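Local atomic coordinates of CalsepRRP (Calystegia sepium, PDB entry 1JY5), a protein that belongs to the RNase T2 family, whose members generally bind and cleave RNA, and may share that ribonuclease activity. Residues Y7-L12 with Q179-K184; S15-L20 with A174-Q179; V168-D173 with S196-L201. One frame throughout, in Å; residues are numbered along the deposited sequence.

Contact 1: residues Y7-L12 with Q179-K184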
ATOM      1  N   TYR A   7       8.881 -10.234   8.101  1.00 12.94           N
ATOM      2  CA  TYR A   7       8.359 -10.281   6.746  1.00 13.47           C
ATOM      3  C   TYR A   7       7.942  -8.893   6.281  1.00 14.77           C
ATOM      4  O   TYR A   7       7.884  -7.946   7.068  1.00 13.68           O
ATOM      5  CB  TYR A   7       7.157 -11.235   6.687  1.00 12.70           C
ATOM      6  CG  TYR A   7       5.953 -10.723   7.451  1.00 13.76           C
ATOM      7  CD1 TYR A   7       4.991  -9.925   6.823  1.00 15.20           C
ATOM      8  CD2 TYR A   7       5.816 -10.966   8.821  1.00 12.48           C
ATOM      9  CE1 TYR A   7       3.926  -9.375   7.541  1.00 12.87           C
ATOM     10  CE2 TYR A   7       4.756 -10.420   9.549  1.00 13.32           C
ATOM     11  CZ  TYR A   7       3.821  -9.624   8.907  1.00 14.29           C
ATOM     12  OH  TYR A   7       2.809  -9.043   9.635  1.00 16.08           O
ATOM     13  N   PHE A   8       7.651  -8.795   4.990  1.00 13.40           N
ATOM     14  CA  PHE A   8       7.233  -7.554   4.359  1.00 12.92           C
ATOM     15  C   PHE A   8       5.724  -7.529   4.120  1.00 14.62           C
ATOM     16  O   PHE A   8       5.137  -8.527   3.688  1.00 12.39           O
ATOM     17  CB  PHE A   8       7.902  -7.407   2.986  1.00 15.38           C
ATOM     18  CG  PHE A   8       9.299  -6.860   3.023  1.00 14.30           C
ATOM     19  CD1 PHE A   8      10.357  -7.587   2.481  1.00 15.85           C
ATOM     20  CD2 PHE A   8       9.543  -5.581   3.507  1.00 13.58           C
ATOM     21  CE1 PHE A   8      11.637  -7.038   2.411  1.00 13.95           C
ATOM     22  CE2 PHE A   8      10.815  -5.023   3.441  1.00 14.04           C
ATOM     23  CZ  PHE A   8      11.863  -5.751   2.893  1.00 13.00           C
ATOM     24  N   THR A   9       5.088  -6.398   4.410  1.00 12.46           N
ATOM     25  CA  THR A   9       3.668  -6.249   4.111  1.00 14.04           C
ATOM     26  C   THR A   9       3.586  -5.170   3.038  1.00 14.42           C
ATOM     27  O   THR A   9       4.075  -4.057   3.238  1.00 14.76           O
ATOM     28  CB  THR A   9       2.824  -5.780   5.333  1.00 15.09           C
ATOM     29  OG1 THR A   9       2.616  -6.875   6.233  1.00 14.92           O
ATOM     30  CG2 THR A   9       1.457  -5.242   4.875  1.00 18.09           C
ATOM     31  N   LEU A  10       3.023  -5.502   1.878  1.00 13.85           N
ATOM     32  CA  LEU A  10       2.846  -4.491   0.836  1.00 16.53           C
ATOM     33  C   LEU A  10       1.395  -4.051   1.008  1.00 16.97           C
ATOM     34  O   LEU A  10       0.476  -4.826   0.759  1.00 17.79           O
ATOM     35  CB  LEU A  10       3.052  -5.064  -0.582  1.00 14.55           C
ATOM     36  CG  LEU A  10       2.707  -4.125  -1.755  1.00 15.20           C
ATOM     37  CD1 LEU A  10       3.601  -2.900  -1.714  1.00 14.17           C
ATOM     38  CD2 LEU A  10       2.867  -4.835  -3.110  1.00 14.22           C
ATOM     39  N   ALA A  11       1.193  -2.821   1.467  1.00 17.14           N
ATOM     40  CA  ALA A  11      -0.155  -2.309   1.659  1.00 17.26           C
ATOM     41  C   ALA A  11      -0.516  -1.441   0.466  1.00 16.35           C
ATOM     42  O   ALA A  11       0.283  -0.612   0.023  1.00 17.14           O
ATOM     43  CB  ALA A  11      -0.243  -1.505   2.957  1.00 17.14           C
ATOM     44  N   LEU A  12      -1.720  -1.649  -0.057  1.00 16.52           N
ATOM     45  CA  LEU A  12      -2.205  -0.907  -1.216  1.00 16.37           C
ATOM     46  C   LEU A  12      -3.492  -0.169  -0.858  1.00 16.57           C
ATOM     47  O   LEU A  12      -4.333  -0.687  -0.125  1.00 17.33           O
ATOM     48  CB  LEU A  12      -2.461  -1.875  -2.375  1.00 16.61           C
ATOM     49  CG  LEU A  12      -1.269  -2.762  -2.765  1.00 17.98           C
ATOM     50  CD1 LEU A  12      -1.695  -3.762  -3.830  1.00 20.24           C
ATOM     51  CD2 LEU A  12      -0.121  -1.892  -3.268  1.00 17.28           C
ATOM     52  N   GLN A 179      -3.679  -5.853   1.809  1.00 17.31           N
ATOM     53  CA  GLN A 179      -2.324  -6.181   2.242  1.00 17.74           C
ATOM     54  C   GLN A 179      -1.876  -7.546   1.734  1.00 17.45           C
ATOM     55  O   GLN A 179      -2.569  -8.546   1.921  1.00 16.99           O
ATOM     56  CB  GLN A 179      -2.245  -6.163   3.771  1.00 16.80           C
ATOM     57  CG  GLN A 179      -2.450  -4.791   4.405  1.00 17.55           C
ATOM     58  CD  GLN A 179      -2.611  -4.874   5.915  1.00 19.48           C
ATOM     59  OE1 GLN A 179      -2.323  -5.904   6.524  1.00 20.40           O
ATOM     60  NE2 GLN A 179      -3.061  -3.788   6.526  1.00 19.91           N
ATOM     61  N   ILE A 180      -0.714  -7.564   1.084  1.00 16.63           N
ATOM     62  CA  ILE A 180      -0.103  -8.776   0.545  1.00 16.30           C
ATOM     63  C   ILE A 180       1.238  -8.919   1.253  1.00 16.45           C
ATOM     64  O   ILE A 180       1.994  -7.950   1.342  1.00 15.41           O
ATOM     65  CB  ILE A 180       0.192  -8.650  -0.967  1.00 19.72           C
ATOM     66  CG1 ILE A 180      -1.080  -8.271  -1.728  1.00 23.26           C
ATOM     67  CG2 ILE A 180       0.760  -9.966  -1.495  1.00 20.91           C
ATOM     68  CD1 ILE A 180      -2.202  -9.263  -1.577  1.00 18.70           C
ATOM     69  N   CYS A 181       1.551 -10.117   1.737  1.00 14.86           N
ATOM     70  CA  CYS A 181       2.807 -10.321   2.456  1.00 14.71           C
ATOM     71  C   CYS A 181       3.902 -11.042   1.665  1.00 14.49           C
ATOM     72  O   CYS A 181       3.615 -11.872   0.809  1.00 12.21           O
ATOM     73  CB  CYS A 181       2.506 -11.030   3.790  1.00 15.20           C
ATOM     74  SG  CYS A 181       1.494  -9.926   4.817  1.00 16.69           S
ATOM     75  N   PHE A 182       5.154 -10.679   1.943  1.00 13.93           N
ATOM     76  CA  PHE A 182       6.318 -11.268   1.286  1.00 14.51           C
ATOM     77  C   PHE A 182       7.408 -11.612   2.303  1.00 15.21           C
ATOM     78  O   PHE A 182       7.576 -10.894   3.291  1.00 14.47           O
ATOM     79  CB  PHE A 182       6.937 -10.293   0.273  1.00 12.66           C
ATOM     80  CG  PHE A 182       6.024  -9.904  -0.858  1.00 13.72           C
ATOM     81  CD1 PHE A 182       5.133  -8.843  -0.717  1.00 12.85           C
ATOM     82  CD2 PHE A 182       6.055 -10.603  -2.065  1.00 14.37           C
ATOM     83  CE1 PHE A 182       4.282  -8.481  -1.760  1.00 13.96           C
ATOM     84  CE2 PHE A 182       5.205 -10.249  -3.120  1.00 14.18           C
ATOM     85  CZ  PHE A 182       4.317  -9.184  -2.965  1.00 14.89           C
ATOM     86  N   ASP A 183       8.151 -12.695   2.059  1.00 15.38           N
ATOM     87  CA  ASP A 183       9.246 -13.059   2.955  1.00 14.53           C
ATOM     88  C   ASP A 183      10.449 -12.191   2.581  1.00 15.55           C
ATOM     89  O   ASP A 183      10.362 -11.372   1.660  1.00 14.84           O
ATOM     90  CB  ASP A 183       9.568 -14.574   2.888  1.00 14.71           C
ATOM     91  CG  ASP A 183      10.119 -15.034   1.539  1.00 17.05           C
ATOM     92  OD1 ASP A 183      10.037 -16.254   1.268  1.00 19.25           O
ATOM     93  OD2 ASP A 183      10.647 -14.216   0.760  1.00 17.16           O
ATOM     94  N   LYS A 184      11.557 -12.350   3.299  1.00 16.77           N
ATOM     95  CA  LYS A 184      12.748 -11.551   3.056  1.00 15.84           C
ATOM     96  C   LYS A 184      13.451 -11.845   1.735  1.00 15.80           C
ATOM     97  O   LYS A 184      14.430 -11.182   1.389  1.00 13.68           O
ATOM     98  CB  LYS A 184      13.714 -11.679   4.239  1.00 16.20           C
ATOM     99  CG  LYS A 184      13.271 -10.853   5.459  1.00 19.77           C
ATOM    100  CD  LYS A 184      14.275 -10.914   6.612  1.00 20.38           C
ATOM    101  CE  LYS A 184      14.216 -12.226   7.345  1.00 20.59           C
ATOM    102  NZ  LYS A 184      13.040 -12.324   8.240  1.00 19.21           N
TER
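The carbonyl oxygen of Phe8 accepts a 2.8 Å hydrogen bond from Phe182 N, joined by a weaker CA-H...O contact from Cys181 CA at 3.2 Å. Phe8 N returns a nearly straight bond (169° at the hydrogen) to Phe182 O at 2.7 Å. Two residues on, Leu10 and Ile180 form a second antiparallel hydrogen-bonded pair. Between these pairs Thr9 faces Cys181 as a non-hydrogen-bonded pair, with Thr9 OG1 3.5 Å from Cys181 SG; the hydroxyl's own hydrogen bond is with OD2 of Asp48, on strand 40-48. The same sulfur, in its disulfide with Cys191, lies obliquely off the Tyr7 ring. With CG between the backbone N and the carbonyl carbon (chi1 68°), that ring lies on the Cys181 side of the sheet, its CE1 3.7 Å from Cys181 SG. On this face Thr9 CG2 also rests on Gln179 CB and CG. The face of Phe8, Leu10, Ile180 and Phe182 is apolar: Leu10 and Phe182 lie side by side, pointing the same way, and Leu10 CB meets the ring edge of Phe182 at CE1, 3.8 Å away. Helix 116-129 packs against the face of Leu10 and Phe182, with Thr123 on Leu10 and Leu126 on Phe182, while strand 40-48 pairs with the far side of strand 7-14 and strand 188-189 with that of strand 174-182.

Contact 2: residues S15-L20 with A174-Q179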
ATOM      1  N   SER A  15      -7.791   3.963  -4.378  1.00 16.05           N
ATOM      2  CA  SER A  15      -7.934   5.401  -4.597  1.00 16.20           C
ATOM      3  C   SER A  15      -9.365   5.925  -4.504  1.00 17.47           C
ATOM      4  O   SER A  15      -9.598   7.029  -3.999  1.00 16.62           O
ATOM      5  CB  SER A  15      -7.336   5.794  -5.954  1.00 15.96           C
ATOM      6  OG  SER A  15      -8.138   5.335  -7.028  1.00 16.12           O
ATOM      7  N   GLY A  16     -10.316   5.135  -4.988  1.00 18.69           N
ATOM      8  CA  GLY A  16     -11.710   5.548  -4.963  1.00 20.75           C
ATOM      9  C   GLY A  16     -12.269   5.740  -3.566  1.00 22.38           C
ATOM     10  O   GLY A  16     -13.098   6.618  -3.334  1.00 22.29           O
ATOM     11  N   THR A  17     -11.808   4.931  -2.622  1.00 21.39           N
ATOM     12  CA  THR A  17     -12.296   5.023  -1.253  1.00 22.08           C
ATOM     13  C   THR A  17     -11.632   6.167  -0.493  1.00 24.84           C
ATOM     14  O   THR A  17     -12.146   6.647   0.522  1.00 23.81           O
ATOM     15  CB  THR A  17     -12.050   3.699  -0.517  1.00 19.48           C
ATOM     16  OG1 THR A  17     -12.752   2.654  -1.196  1.00 19.62           O
ATOM     17  CG2 THR A  17     -12.530   3.774   0.923  1.00 19.77           C
ATOM     18  N   GLU A  18     -10.491   6.612  -0.999  1.00 26.01           N
ATOM     19  CA  GLU A  18      -9.747   7.691  -0.368  1.00 30.19           C
ATOM     20  C   GLU A  18     -10.250   9.043  -0.857  1.00 31.16           C
ATOM     21  O   GLU A  18      -9.952  10.086  -0.273  1.00 31.14           O
ATOM     22  CB  GLU A  18      -8.259   7.538  -0.689  1.00 32.80           C
ATOM     23  CG  GLU A  18      -7.333   7.717   0.498  1.00 37.73           C
ATOM     24  CD  GLU A  18      -7.718   6.848   1.678  1.00 37.83           C
ATOM     25  OE1 GLU A  18      -7.906   5.629   1.499  1.00 40.28           O
ATOM     26  OE2 GLU A  18      -7.829   7.391   2.795  1.00 41.95           O
ATOM     27  N   CYS A  19     -11.020   9.023  -1.935  1.00 31.50           N
ATOM     28  CA  CYS A  19     -11.546  10.257  -2.493  1.00 33.59           C
ATOM     29  C   CYS A  19     -13.075  10.308  -2.472  1.00 37.00           C
ATOM     30  O   CYS A  19     -13.704  10.738  -3.439  1.00 38.51           O
ATOM     31  CB  CYS A  19     -11.032  10.428  -3.920  1.00 30.51           C
ATOM     32  SG  CYS A  19      -9.214  10.432  -4.064  1.00 26.69           S
ATOM     33  N   LEU A  20     -13.666   9.867  -1.367  1.00 39.29           N
ATOM     34  CA  LEU A  20     -15.117   9.877  -1.222  1.00 42.04           C
ATOM     35  C   LEU A  20     -15.577  11.046  -0.353  1.00 42.97           C
ATOM     36  O   LEU A  20     -15.562  12.199  -0.789  1.00 43.85           O
ATOM     37  CB  LEU A  20     -15.606   8.558  -0.611  1.00 43.08           C
ATOM     38  CG  LEU A  20     -15.638   7.330  -1.524  1.00 44.56           C
ATOM     39  CD1 LEU A  20     -16.086   6.115  -0.729  1.00 46.82           C
ATOM     40  CD2 LEU A  20     -16.585   7.577  -2.690  1.00 47.13           C
ATOM     41  N   ALA A 174     -16.658   0.411   2.023  1.00 26.02           N
ATOM     42  CA  ALA A 174     -15.843   0.366   0.815  1.00 23.81           C
ATOM     43  C   ALA A 174     -14.440  -0.165   1.108  1.00 22.37           C
ATOM     44  O   ALA A 174     -13.861   0.138   2.151  1.00 20.41           O
ATOM     45  CB  ALA A 174     -15.744   1.759   0.217  1.00 22.60           C
ATOM     46  N   VAL A 175     -13.899  -0.950   0.182  1.00 21.51           N
ATOM     47  CA  VAL A 175     -12.556  -1.490   0.344  1.00 21.31           C
ATOM     48  C   VAL A 175     -11.562  -0.331   0.322  1.00 20.48           C
ATOM     49  O   VAL A 175     -11.494   0.429  -0.648  1.00 20.23           O
ATOM     50  CB  VAL A 175     -12.210  -2.477  -0.790  1.00 22.12           C
ATOM     51  CG1 VAL A 175     -10.765  -2.951  -0.653  1.00 21.43           C
ATOM     52  CG2 VAL A 175     -13.161  -3.665  -0.738  1.00 20.54           C
ATOM     53  N   GLU A 176     -10.803  -0.188   1.403  1.00 18.06           N
ATOM     54  CA  GLU A 176      -9.830   0.888   1.499  1.00 19.23           C
ATOM     55  C   GLU A 176      -8.393   0.420   1.335  1.00 19.33           C
ATOM     56  O   GLU A 176      -7.593   1.082   0.675  1.00 18.73           O
ATOM     57  CB  GLU A 176      -9.970   1.620   2.838  1.00 20.72           C
ATOM     58  CG  GLU A 176      -8.900   2.676   3.060  1.00 22.74           C
ATOM     59  CD  GLU A 176      -9.171   3.559   4.265  1.00 28.53           C
ATOM     60  OE1 GLU A 176      -9.467   3.016   5.354  1.00 29.09           O
ATOM     61  OE2 GLU A 176      -9.077   4.798   4.119  1.00 29.03           O
ATOM     62  N   GLN A 177      -8.066  -0.729   1.913  1.00 19.36           N
ATOM     63  CA  GLN A 177      -6.702  -1.227   1.834  1.00 19.58           C
ATOM     64  C   GLN A 177      -6.595  -2.740   1.674  1.00 19.83           C
ATOM     65  O   GLN A 177      -7.364  -3.500   2.264  1.00 19.71           O
ATOM     66  CB  GLN A 177      -5.941  -0.771   3.090  1.00 19.41           C
ATOM     67  CG  GLN A 177      -4.492  -1.233   3.202  1.00 22.02           C
ATOM     68  CD  GLN A 177      -3.781  -0.612   4.398  1.00 21.36           C
ATOM     69  OE1 GLN A 177      -3.498   0.589   4.414  1.00 24.77           O
ATOM     70  NE2 GLN A 177      -3.503  -1.423   5.409  1.00 20.27           N
ATOM     71  N   VAL A 178      -5.649  -3.168   0.844  1.00 18.81           N
ATOM     72  CA  VAL A 178      -5.392  -4.588   0.642  1.00 18.87           C
ATOM     73  C   VAL A 178      -3.930  -4.822   1.009  1.00 18.30           C
ATOM     74  O   VAL A 178      -3.052  -4.072   0.581  1.00 17.82           O
ATOM     75  CB  VAL A 178      -5.647  -5.028  -0.822  1.00 18.98           C
ATOM     76  CG1 VAL A 178      -5.089  -6.432  -1.054  1.00 18.22           C
ATOM     77  CG2 VAL A 178      -7.153  -5.034  -1.106  1.00 19.08           C
ATOM     78  N   GLN A 179      -3.679  -5.853   1.809  1.00 17.31           N
ATOM     79  CA  GLN A 179      -2.324  -6.181   2.242  1.00 17.74           C
ATOM     80  C   GLN A 179      -1.876  -7.546   1.734  1.00 17.45           C
ATOM     81  O   GLN A 179      -2.569  -8.546   1.921  1.00 16.99           O
ATOM     82  CB  GLN A 179      -2.245  -6.163   3.771  1.00 16.80           C
ATOM     83  CG  GLN A 179      -2.450  -4.791   4.405  1.00 17.55           C
ATOM     84  CD  GLN A 179      -2.611  -4.874   5.915  1.00 19.48           C
ATOM     85  OE1 GLN A 179      -2.323  -5.904   6.524  1.00 20.40           O
ATOM     86  NE2 GLN A 179      -3.061  -3.788   6.526  1.00 19.91           N
TER
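Ala174 begins strand 174-182 by setting its CB 3.4 Å from Thr17 OG1, in the short, weakly bonded helix 15-18; the same methyl is brushed, loosely, by Leu20 CD1. From there the strand runs into a classic beta bulge, where Glu176 and Gln177 both face Lys169 of the adjoining strand in the antiparallel sheet of this RNase T2-family fold. Ahead of the bulge, the side chain of Val175 points away from the helix and packs on Val168, and the residue offers its carbonyl instead. Thr17 OG1 donates to Val175 O over 2.6 Å, the one hydrogen bond between the two segments; the hydroxyl sits above the carbonyl plane, 49° out of it. Thr17 is thus held by its hydroxyl at one branch, while its other branch, CG2, packs on Glu176 CB at 3.9 Å, the two side chains crossing at about a right angle. At Glu176 the backbone pairs with Trp14 as well as Lys169, so the bulge sits where strand 7-14 gives way to the helix. CG of Glu176 lies anti to the backbone N (chi1 175°), and beyond it the chain is extended, whereas the Glu18 chain bends at chi2; the two acids come together obliquely. Carboxylates this close would probably raise the proton affinity of one or both. The aliphatic part of Lys171 runs beside Glu176. The two carboxylate planes are 9° apart, and Glu176 OE2 is 3.0 Å from Glu18 OE1 and 3.2 Å from Glu18 OE2.

Contact 3: residues V168-D173 with S196-L201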
ATOM      1  N   VAL A 168      -7.668  -7.579   4.102  1.00 17.32           N
ATOM      2  CA  VAL A 168      -8.430  -6.447   3.587  1.00 18.47           C
ATOM      3  C   VAL A 168      -9.016  -5.590   4.702  1.00 18.75           C
ATOM      4  O   VAL A 168      -9.556  -6.110   5.678  1.00 18.17           O
ATOM      5  CB  VAL A 168      -9.605  -6.902   2.682  1.00 18.45           C
ATOM      6  CG1 VAL A 168     -10.311  -5.676   2.110  1.00 20.60           C
ATOM      7  CG2 VAL A 168      -9.099  -7.794   1.543  1.00 18.87           C
ATOM      8  N   LYS A 169      -8.904  -4.274   4.545  1.00 19.28           N
ATOM      9  CA  LYS A 169      -9.442  -3.326   5.511  1.00 20.60           C
ATOM     10  C   LYS A 169     -10.471  -2.471   4.780  1.00 21.58           C
ATOM     11  O   LYS A 169     -10.285  -2.126   3.607  1.00 20.62           O
ATOM     12  CB  LYS A 169      -8.329  -2.430   6.070  1.00 22.10           C
ATOM     13  CG  LYS A 169      -7.164  -3.181   6.713  1.00 23.33           C
ATOM     14  CD  LYS A 169      -7.612  -4.035   7.890  1.00 24.22           C
ATOM     15  CE  LYS A 169      -6.417  -4.613   8.640  1.00 24.53           C
ATOM     16  NZ  LYS A 169      -6.853  -5.507   9.746  1.00 24.95           N
ATOM     17  N   CYS A 170     -11.551  -2.130   5.476  1.00 21.65           N
ATOM     18  CA  CYS A 170     -12.616  -1.327   4.890  1.00 24.62           C
ATOM     19  C   CYS A 170     -12.875  -0.019   5.602  1.00 26.96           C
ATOM     20  O   CYS A 170     -12.515   0.159   6.762  1.00 27.13           O
ATOM     21  CB  CYS A 170     -13.917  -2.131   4.835  1.00 22.05           C
ATOM     22  SG  CYS A 170     -13.864  -3.403   3.555  1.00 23.54           S
ATOM     23  N   LYS A 171     -13.510   0.890   4.876  1.00 29.34           N
ATOM     24  CA  LYS A 171     -13.865   2.194   5.394  1.00 33.02           C
ATOM     25  C   LYS A 171     -15.379   2.283   5.256  1.00 34.53           C
ATOM     26  O   LYS A 171     -15.897   2.546   4.169  1.00 33.81           O
ATOM     27  CB  LYS A 171     -13.180   3.285   4.570  1.00 35.28           C
ATOM     28  CG  LYS A 171     -13.301   4.689   5.117  1.00 38.63           C
ATOM     29  CD  LYS A 171     -12.555   5.653   4.209  1.00 42.89           C
ATOM     30  CE  LYS A 171     -12.604   7.079   4.727  1.00 44.88           C
ATOM     31  NZ  LYS A 171     -11.884   8.007   3.803  1.00 47.60           N
ATOM     32  N   SER A 172     -16.074   2.018   6.359  1.00 36.96           N
ATOM     33  CA  SER A 172     -17.533   2.054   6.419  1.00 40.19           C
ATOM     34  C   SER A 172     -18.197   0.908   5.663  1.00 40.87           C
ATOM     35  O   SER A 172     -19.044   0.196   6.211  1.00 44.74           O
ATOM     36  CB  SER A 172     -18.054   3.387   5.880  1.00 41.34           C
ATOM     37  OG  SER A 172     -19.464   3.465   6.006  1.00 46.34           O
ATOM     38  N   ASP A 173     -17.819   0.740   4.401  1.00 38.37           N
ATOM     39  CA  ASP A 173     -18.381  -0.315   3.569  1.00 35.39           C
ATOM     40  C   ASP A 173     -17.600  -0.488   2.267  1.00 31.60           C
ATOM     41  O   ASP A 173     -17.854  -1.414   1.497  1.00 32.90           O
ATOM     42  CB  ASP A 173     -19.836  -0.004   3.235  1.00 40.84           C
ATOM     43  CG  ASP A 173     -20.473  -1.083   2.402  1.00 44.95           C
ATOM     44  OD1 ASP A 173     -20.601  -2.215   2.916  1.00 48.44           O
ATOM     45  OD2 ASP A 173     -20.834  -0.811   1.236  1.00 48.87           O
ATOM     46  N   SER A 196     -11.427 -10.742  10.438  1.00 38.95           N
ATOM     47  CA  SER A 196     -12.050  -9.927   9.399  1.00 38.59           C
ATOM     48  C   SER A 196     -12.645  -8.670  10.014  1.00 37.82           C
ATOM     49  O   SER A 196     -13.099  -8.681  11.159  1.00 38.84           O
ATOM     50  CB  SER A 196     -13.152 -10.713   8.690  1.00 39.28           C
ATOM     51  OG  SER A 196     -12.624 -11.851   8.038  1.00 43.95           O
ATOM     52  N   THR A 197     -12.646  -7.586   9.248  1.00 35.59           N
ATOM     53  CA  THR A 197     -13.186  -6.325   9.730  1.00 34.28           C
ATOM     54  C   THR A 197     -14.146  -5.701   8.718  1.00 33.02           C
ATOM     55  O   THR A 197     -14.922  -4.805   9.054  1.00 32.14           O
ATOM     56  CB  THR A 197     -12.054  -5.333  10.040  1.00 34.89           C
ATOM     57  OG1 THR A 197     -11.147  -5.271   8.931  1.00 34.72           O
ATOM     58  CG2 THR A 197     -11.297  -5.778  11.281  1.00 36.16           C
ATOM     59  N   CYS A 198     -14.092  -6.180   7.480  1.00 30.64           N
ATOM     60  CA  CYS A 198     -14.966  -5.670   6.434  1.00 28.90           C
ATOM     61  C   CYS A 198     -16.346  -6.294   6.508  1.00 28.92           C
ATOM     62  O   CYS A 198     -16.505  -7.421   6.973  1.00 27.86           O
ATOM     63  CB  CYS A 198     -14.394  -5.971   5.052  1.00 27.73           C
ATOM     64  SG  CYS A 198     -12.987  -4.964   4.501  1.00 23.23           S
ATOM     65  N   PRO A 199     -17.368  -5.560   6.047  1.00 29.85           N
ATOM     66  CA  PRO A 199     -18.739  -6.078   6.060  1.00 29.61           C
ATOM     67  C   PRO A 199     -18.795  -7.210   5.040  1.00 29.16           C
ATOM     68  O   PRO A 199     -17.895  -7.340   4.209  1.00 28.49           O
ATOM     69  CB  PRO A 199     -19.571  -4.885   5.598  1.00 30.27           C
ATOM     70  CG  PRO A 199     -18.750  -3.706   5.991  1.00 31.01           C
ATOM     71  CD  PRO A 199     -17.348  -4.137   5.669  1.00 29.87           C
ATOM     72  N   SER A 200     -19.849  -8.015   5.092  1.00 27.56           N
ATOM     73  CA  SER A 200     -20.010  -9.120   4.156  1.00 29.02           C
ATOM     74  C   SER A 200     -20.058  -8.608   2.717  1.00 28.09           C
ATOM     75  O   SER A 200     -19.576  -9.270   1.797  1.00 27.72           O
ATOM     76  CB  SER A 200     -21.296  -9.887   4.460  1.00 31.45           C
ATOM     77  OG  SER A 200     -21.413 -11.015   3.611  1.00 35.61           O
ATOM     78  N   LEU A 201     -20.653  -7.433   2.527  1.00 27.09           N
ATOM     79  CA  LEU A 201     -20.754  -6.829   1.203  1.00 26.73           C
ATOM     80  C   LEU A 201     -19.947  -5.539   1.185  1.00 25.52           C
ATOM     81  O   LEU A 201     -20.079  -4.703   2.076  1.00 23.99           O
ATOM     82  CB  LEU A 201     -22.216  -6.536   0.849  1.00 27.90           C
ATOM     83  CG  LEU A 201     -23.137  -7.746   0.664  1.00 29.94           C
ATOM     84  CD1 LEU A 201     -24.545  -7.262   0.338  1.00 31.29           C
ATOM     85  CD2 LEU A 201     -22.612  -8.638  -0.453  1.00 29.14           C
TER
HETATM   86  O   HOH W   1     -11.633  -7.602   6.451  1.00 20.77           O
HETATM   87  O   HOH W   2      -9.264  -7.333   8.708  1.00 35.20           O
HETATM   88  O   HOH W   3     -11.649  -3.088   7.983  1.00 27.02           O
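Cys170 and Cys198 are joined by a disulfide, the closest link of this surface contact, and the bridge turns through 96° about the S-S bond. Val168 CG1 lies against Cys198 SG at 3.7 Å; Val168 also touches Met155 and Cys198 touches Val151, both of helix 151-162. Pro199 is the main bump. Its ring fits a shallow notch in the turn after strand 167-171: CD abuts Cys170 CB at 4.1 Å, while CG touches both Ser172 O and, at 3.9 Å, Asp173 OD1. An alanine in place of Asp173 would take away the carboxylate beside CB and CG of Pro199, and would probably leave that flank of the ring less packed. At the other end Thr197 is linked to the strand through water. One molecule donates to Val168 O over 2.7 Å and accepts from Thr197 N; another accepts from Lys169 NZ and also meets Thr197 OG1 at 2.8 Å. Strand 167-171 is the edge of its sheet, so the loop 196-201 is fastened to that edge by a covalent bridge, a proline packed against the turn, and bound water. The motif is a disulfide tying a loop near the C-terminus to the edge strand of the sheet, one of the six disulfides of this RNase T2-family protein.

Strand 174-182 serves contacts 1 and 2, which share Gln179, and is the neighbour of strand 167-171 in contact 3. Its later half pairs with strand 7-14 in contact 1, and its beginning meets helix 15-18 in contact 2, whose centre is about 18 Å from that of contact 1. The two are stitched together by Leu12 N, 2.8 Å from Val178 O, probably a hydrogen bond. Contact 3 is closer to contact 2, about 10 Å between centres; Lys169 N lies 2.9 Å from Gln177 O. Contacts 1 and 3, about 20 Å apart, barely touch, through Gln179 and Lys169. All three are structural joints of one sheet and its margins, and none includes a bound ligand.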